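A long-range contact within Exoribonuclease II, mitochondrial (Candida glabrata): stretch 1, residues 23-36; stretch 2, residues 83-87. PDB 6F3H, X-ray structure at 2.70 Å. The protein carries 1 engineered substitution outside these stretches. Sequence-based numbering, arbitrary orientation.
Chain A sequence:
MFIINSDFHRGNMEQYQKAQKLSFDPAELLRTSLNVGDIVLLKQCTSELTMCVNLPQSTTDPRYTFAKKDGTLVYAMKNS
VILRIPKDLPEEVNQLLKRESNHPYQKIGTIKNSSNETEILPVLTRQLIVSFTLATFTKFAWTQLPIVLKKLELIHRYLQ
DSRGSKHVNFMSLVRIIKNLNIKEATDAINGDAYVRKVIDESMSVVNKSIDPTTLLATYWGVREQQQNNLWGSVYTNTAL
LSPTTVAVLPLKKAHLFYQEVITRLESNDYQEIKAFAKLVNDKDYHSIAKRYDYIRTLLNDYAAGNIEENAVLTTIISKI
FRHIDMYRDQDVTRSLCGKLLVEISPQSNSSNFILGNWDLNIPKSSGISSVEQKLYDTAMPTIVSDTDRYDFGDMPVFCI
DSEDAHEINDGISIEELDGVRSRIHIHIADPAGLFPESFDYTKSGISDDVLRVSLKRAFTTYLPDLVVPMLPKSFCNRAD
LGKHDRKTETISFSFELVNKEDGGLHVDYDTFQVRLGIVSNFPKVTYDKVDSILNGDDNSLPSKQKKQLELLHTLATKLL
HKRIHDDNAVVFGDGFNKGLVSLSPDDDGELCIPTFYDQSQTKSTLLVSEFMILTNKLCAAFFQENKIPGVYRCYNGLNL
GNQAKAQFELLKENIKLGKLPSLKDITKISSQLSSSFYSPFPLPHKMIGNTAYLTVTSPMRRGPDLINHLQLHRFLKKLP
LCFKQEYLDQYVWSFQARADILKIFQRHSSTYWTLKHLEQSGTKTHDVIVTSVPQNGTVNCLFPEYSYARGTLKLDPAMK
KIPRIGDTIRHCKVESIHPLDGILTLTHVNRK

Stretch 1 23-36: SFDPAELLRTSLNV
Stretch 2 83-87: LRIPK

Stretch 1 enters extended, makes a short helix that ends at Arg31, and leaves as an extended loop. Beside it, stretch 2 ends a strand at Ile85 and continues through Pro86 to Lys87. Two CA-CA distances fix the register: Leu29 CA to Pro86 CA is 7.0 Å, and Val36 CA to Lys87 CA is 7.6 Å.

Ser23 lies out of reach, but Phe24, extended at phi/psi -139/168, points toward stretch 2. With chi1 p (73°) and chi2 -75°, its ring offers a broad apolar surface: Phe24 CE1 lies 3.7 Å from Ile85 CD1, and Phe24 CD2 lies 4.0 Å from Pro86 CD. Both approach the ring obliquely. Ile85, m at both chi angles, starts sideways, yet its end comes nearer.

Asp25 (chi1 t) is suited to capping, since its short side chain lets the carboxylate accept from a nearby backbone amide: the bond from Ala27 N to Asp25 OD1 is weak, at 3.5 Å. The turn is tied by Glu28 N to Asp25 O, 2.8 Å, and Leu29 N to Pro26 O, 3.1 Å; Pro26, at -51/-24, suits the bend. Arg31 N to Ala27 O, 3.0 Å, continues the helix. Glu28 is modelled only to CB.

Leu29 (m, t) has its CA-to-CB bond sideways to stretch 2, but its end comes nearer, placing Leu29 CD2 3.8 Å from Pro86 CG. Pro86, with a C-gamma exo pucker, thus presents its compact ring to both Phe24 and Leu29. Leu30 points away, and the end of Arg31 leads away.

At Thr32 the chain leaves helical geometry (-122/154), and carbonyls gather round Arg84. Thr32 points toward stretch 2 but is modelled only to CB, and Thr32 CB lies 3.1 Å from Arg84 NH2. The Arg84 side chain, t at chi1 to chi3 with chi4 -111°, reaches from the strand toward stretch 1. Arg84 NH2 lies 3.0 Å from Thr32 O and 3.1 Å from Ser33 O, while Arg84 NH1 lies 3.5 Å from Leu29 O, which sits at the guanidinium edge. Leu34 N and Ser33 C lie over one face. A long, cationic side chain suits this carbonyl-rich bend; Arg84 NH1 is hydrogen-bonded elsewhere in the structure.

Ser33 (chi1 t) points away. Leu34 (t, p) packs against the aliphatic part of Arg84, with Leu34 CD1 4.2 Å from Arg84 CD.

Asn35, extended at -156/159 with chi1 t, points toward stretch 2; Asn35 OD1 accepts from Val36 N at 2.9 Å. Asn35 ND2 lies 3.4 Å from Lys87 NZ, but two donors cannot bond. Val36 (m) points away, leaving its backbone to meet Lys87 (m, t, p, t): Val36 O is 3.1 Å from Lys87 CE.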

# COMPACT_ATOMS: atom_id res chain seq x y z
N SER A 23 19.56 -0.42 -22.24
CA SER A 23 19.07 -0.67 -20.91
C SER A 23 18.53 0.66 -20.42
O SER A 23 18.66 1.68 -21.10
CB SER A 23 20.17 -1.22 -20.02
OG SER A 23 21.19 -0.25 -19.91
N PHE A 24 17.83 0.63 -19.30
CA PHE A 24 17.38 1.88 -18.71
C PHE A 24 17.53 1.83 -17.20
O PHE A 24 17.74 0.77 -16.60
CB PHE A 24 15.94 2.18 -19.10
CG PHE A 24 14.96 1.31 -18.42
CD1 PHE A 24 14.80 -0.01 -18.81
CD2 PHE A 24 14.17 1.80 -17.39
CE1 PHE A 24 13.88 -0.82 -18.18
CE2 PHE A 24 13.25 1.00 -16.77
CZ PHE A 24 13.11 -0.32 -17.16
N ASP A 25 17.38 3.00 -16.60
CA ASP A 25 17.56 3.16 -15.17
C ASP A 25 16.19 3.16 -14.49
O ASP A 25 15.35 4.02 -14.81
CB ASP A 25 18.29 4.46 -14.89
CG ASP A 25 18.62 4.65 -13.44
OD1 ASP A 25 18.57 3.66 -12.67
OD2 ASP A 25 18.92 5.81 -13.07
N PRO A 26 15.96 2.24 -13.52
CA PRO A 26 14.68 2.20 -12.79
C PRO A 26 14.25 3.54 -12.21
O PRO A 26 13.07 3.78 -11.96
CB PRO A 26 14.97 1.19 -11.68
CG PRO A 26 15.95 0.26 -12.30
CD PRO A 26 16.84 1.12 -13.16
N ALA A 27 15.23 4.40 -12.00
CA ALA A 27 14.96 5.74 -11.51
C ALA A 27 14.12 6.57 -12.48
O ALA A 27 13.39 7.47 -12.04
CB ALA A 27 16.28 6.43 -11.21
N GLU A 28 14.23 6.34 -13.78
CA GLU A 28 13.43 7.16 -14.68
C GLU A 28 11.94 6.84 -14.55
O GLU A 28 11.10 7.64 -14.99
CB GLU A 28 13.90 6.98 -16.13
N LEU A 29 11.61 5.71 -13.92
CA LEU A 29 10.23 5.39 -13.59
C LEU A 29 9.69 6.37 -12.58
O LEU A 29 8.57 6.88 -12.72
CB LEU A 29 10.17 3.98 -13.00
CG LEU A 29 10.56 2.89 -13.98
CD1 LEU A 29 10.69 1.54 -13.28
CD2 LEU A 29 9.54 2.85 -15.12
N LEU A 30 10.48 6.63 -11.55
CA LEU A 30 10.09 7.60 -10.54
C LEU A 30 10.05 9.01 -11.13
O LEU A 30 9.12 9.77 -10.85
CB LEU A 30 11.04 7.51 -9.34
CG LEU A 30 11.05 6.26 -8.43
CD1 LEU A 30 11.53 5.03 -9.10
CD2 LEU A 30 11.92 6.47 -7.25
N ARG A 31 11.01 9.36 -11.99
CA ARG A 31 11.06 10.73 -12.49
C ARG A 31 9.99 11.01 -13.52
O ARG A 31 9.66 12.18 -13.76
CB ARG A 31 12.41 11.04 -13.10
CG ARG A 31 13.52 11.10 -12.10
CD ARG A 31 14.79 11.64 -12.71
NE ARG A 31 15.95 11.24 -11.92
CZ ARG A 31 16.32 11.82 -10.77
NH1 ARG A 31 15.62 12.84 -10.28
NH2 ARG A 31 17.40 11.38 -10.13
N THR A 32 9.40 9.99 -14.11
CA THR A 32 8.48 10.19 -15.20
C THR A 32 7.13 9.59 -14.84
O THR A 32 7.02 8.68 -14.02
CB THR A 32 9.02 9.57 -16.49
N SER A 33 6.10 10.14 -15.45
CA SER A 33 4.77 9.59 -15.43
C SER A 33 4.45 8.93 -16.76
O SER A 33 5.24 8.97 -17.71
CB SER A 33 3.76 10.69 -15.12
OG SER A 33 2.46 10.25 -15.48
N LEU A 34 3.30 8.28 -16.81
CA LEU A 34 2.89 7.65 -18.05
C LEU A 34 2.74 8.70 -19.12
O LEU A 34 2.07 9.72 -18.91
CB LEU A 34 1.58 6.88 -17.89
CG LEU A 34 1.06 6.17 -19.15
CD1 LEU A 34 1.86 4.94 -19.43
CD2 LEU A 34 -0.40 5.79 -19.01
N ASN A 35 3.30 8.42 -20.29
CA ASN A 35 3.46 9.40 -21.35
C ASN A 35 3.57 8.69 -22.68
O ASN A 35 3.93 7.51 -22.75
CB ASN A 35 4.70 10.24 -21.07
CG ASN A 35 4.62 11.59 -21.67
OD1 ASN A 35 3.64 11.90 -22.36
ND2 ASN A 35 5.58 12.45 -21.34
N VAL A 36 3.28 9.42 -23.76
CA VAL A 36 3.35 8.82 -25.09
C VAL A 36 4.79 8.43 -25.40
O VAL A 36 5.74 9.11 -25.00
CB VAL A 36 2.76 9.76 -26.17
CG1 VAL A 36 1.43 10.34 -25.71
CG2 VAL A 36 3.71 10.87 -26.47
N LEU A 83 3.25 -3.20 -16.91
CA LEU A 83 4.62 -2.72 -16.82
C LEU A 83 4.85 -1.71 -17.91
O LEU A 83 4.18 -1.71 -18.94
CB LEU A 83 5.66 -3.85 -16.89
CG LEU A 83 5.82 -4.84 -18.03
CD1 LEU A 83 6.63 -4.23 -19.16
CD2 LEU A 83 6.53 -6.07 -17.50
N ARG A 84 5.86 -0.87 -17.68
CA ARG A 84 6.07 0.32 -18.47
C ARG A 84 7.56 0.46 -18.73
O ARG A 84 8.38 0.20 -17.84
CB ARG A 84 5.54 1.55 -17.74
CG ARG A 84 6.07 2.89 -18.20
CD ARG A 84 5.41 4.01 -17.41
NE ARG A 84 6.11 5.29 -17.42
CZ ARG A 84 6.72 5.83 -16.37
NH1 ARG A 84 6.72 5.21 -15.20
NH2 ARG A 84 7.34 7.01 -16.49
N ILE A 85 7.89 0.88 -19.95
CA ILE A 85 9.24 1.15 -20.42
C ILE A 85 9.26 2.59 -20.89
O ILE A 85 8.59 2.92 -21.87
CB ILE A 85 9.65 0.23 -21.57
CG1 ILE A 85 9.71 -1.21 -21.12
CG2 ILE A 85 10.99 0.68 -22.12
CD1 ILE A 85 10.78 -1.42 -20.11
N PRO A 86 10.04 3.47 -20.26
CA PRO A 86 9.95 4.89 -20.58
C PRO A 86 10.56 5.21 -21.94
O PRO A 86 11.38 4.47 -22.49
CB PRO A 86 10.72 5.56 -19.43
CG PRO A 86 10.73 4.51 -18.31
CD PRO A 86 10.86 3.22 -19.06
N LYS A 87 10.10 6.33 -22.51
CA LYS A 87 10.55 6.82 -23.81
C LYS A 87 12.07 6.71 -24.06
O LYS A 87 12.65 7.37 -24.94
CB LYS A 87 10.12 8.28 -23.96
CG LYS A 87 8.63 8.49 -23.80
CD LYS A 87 8.33 9.91 -23.37
CE LYS A 87 8.27 10.85 -24.54
NZ LYS A 87 7.43 12.03 -24.22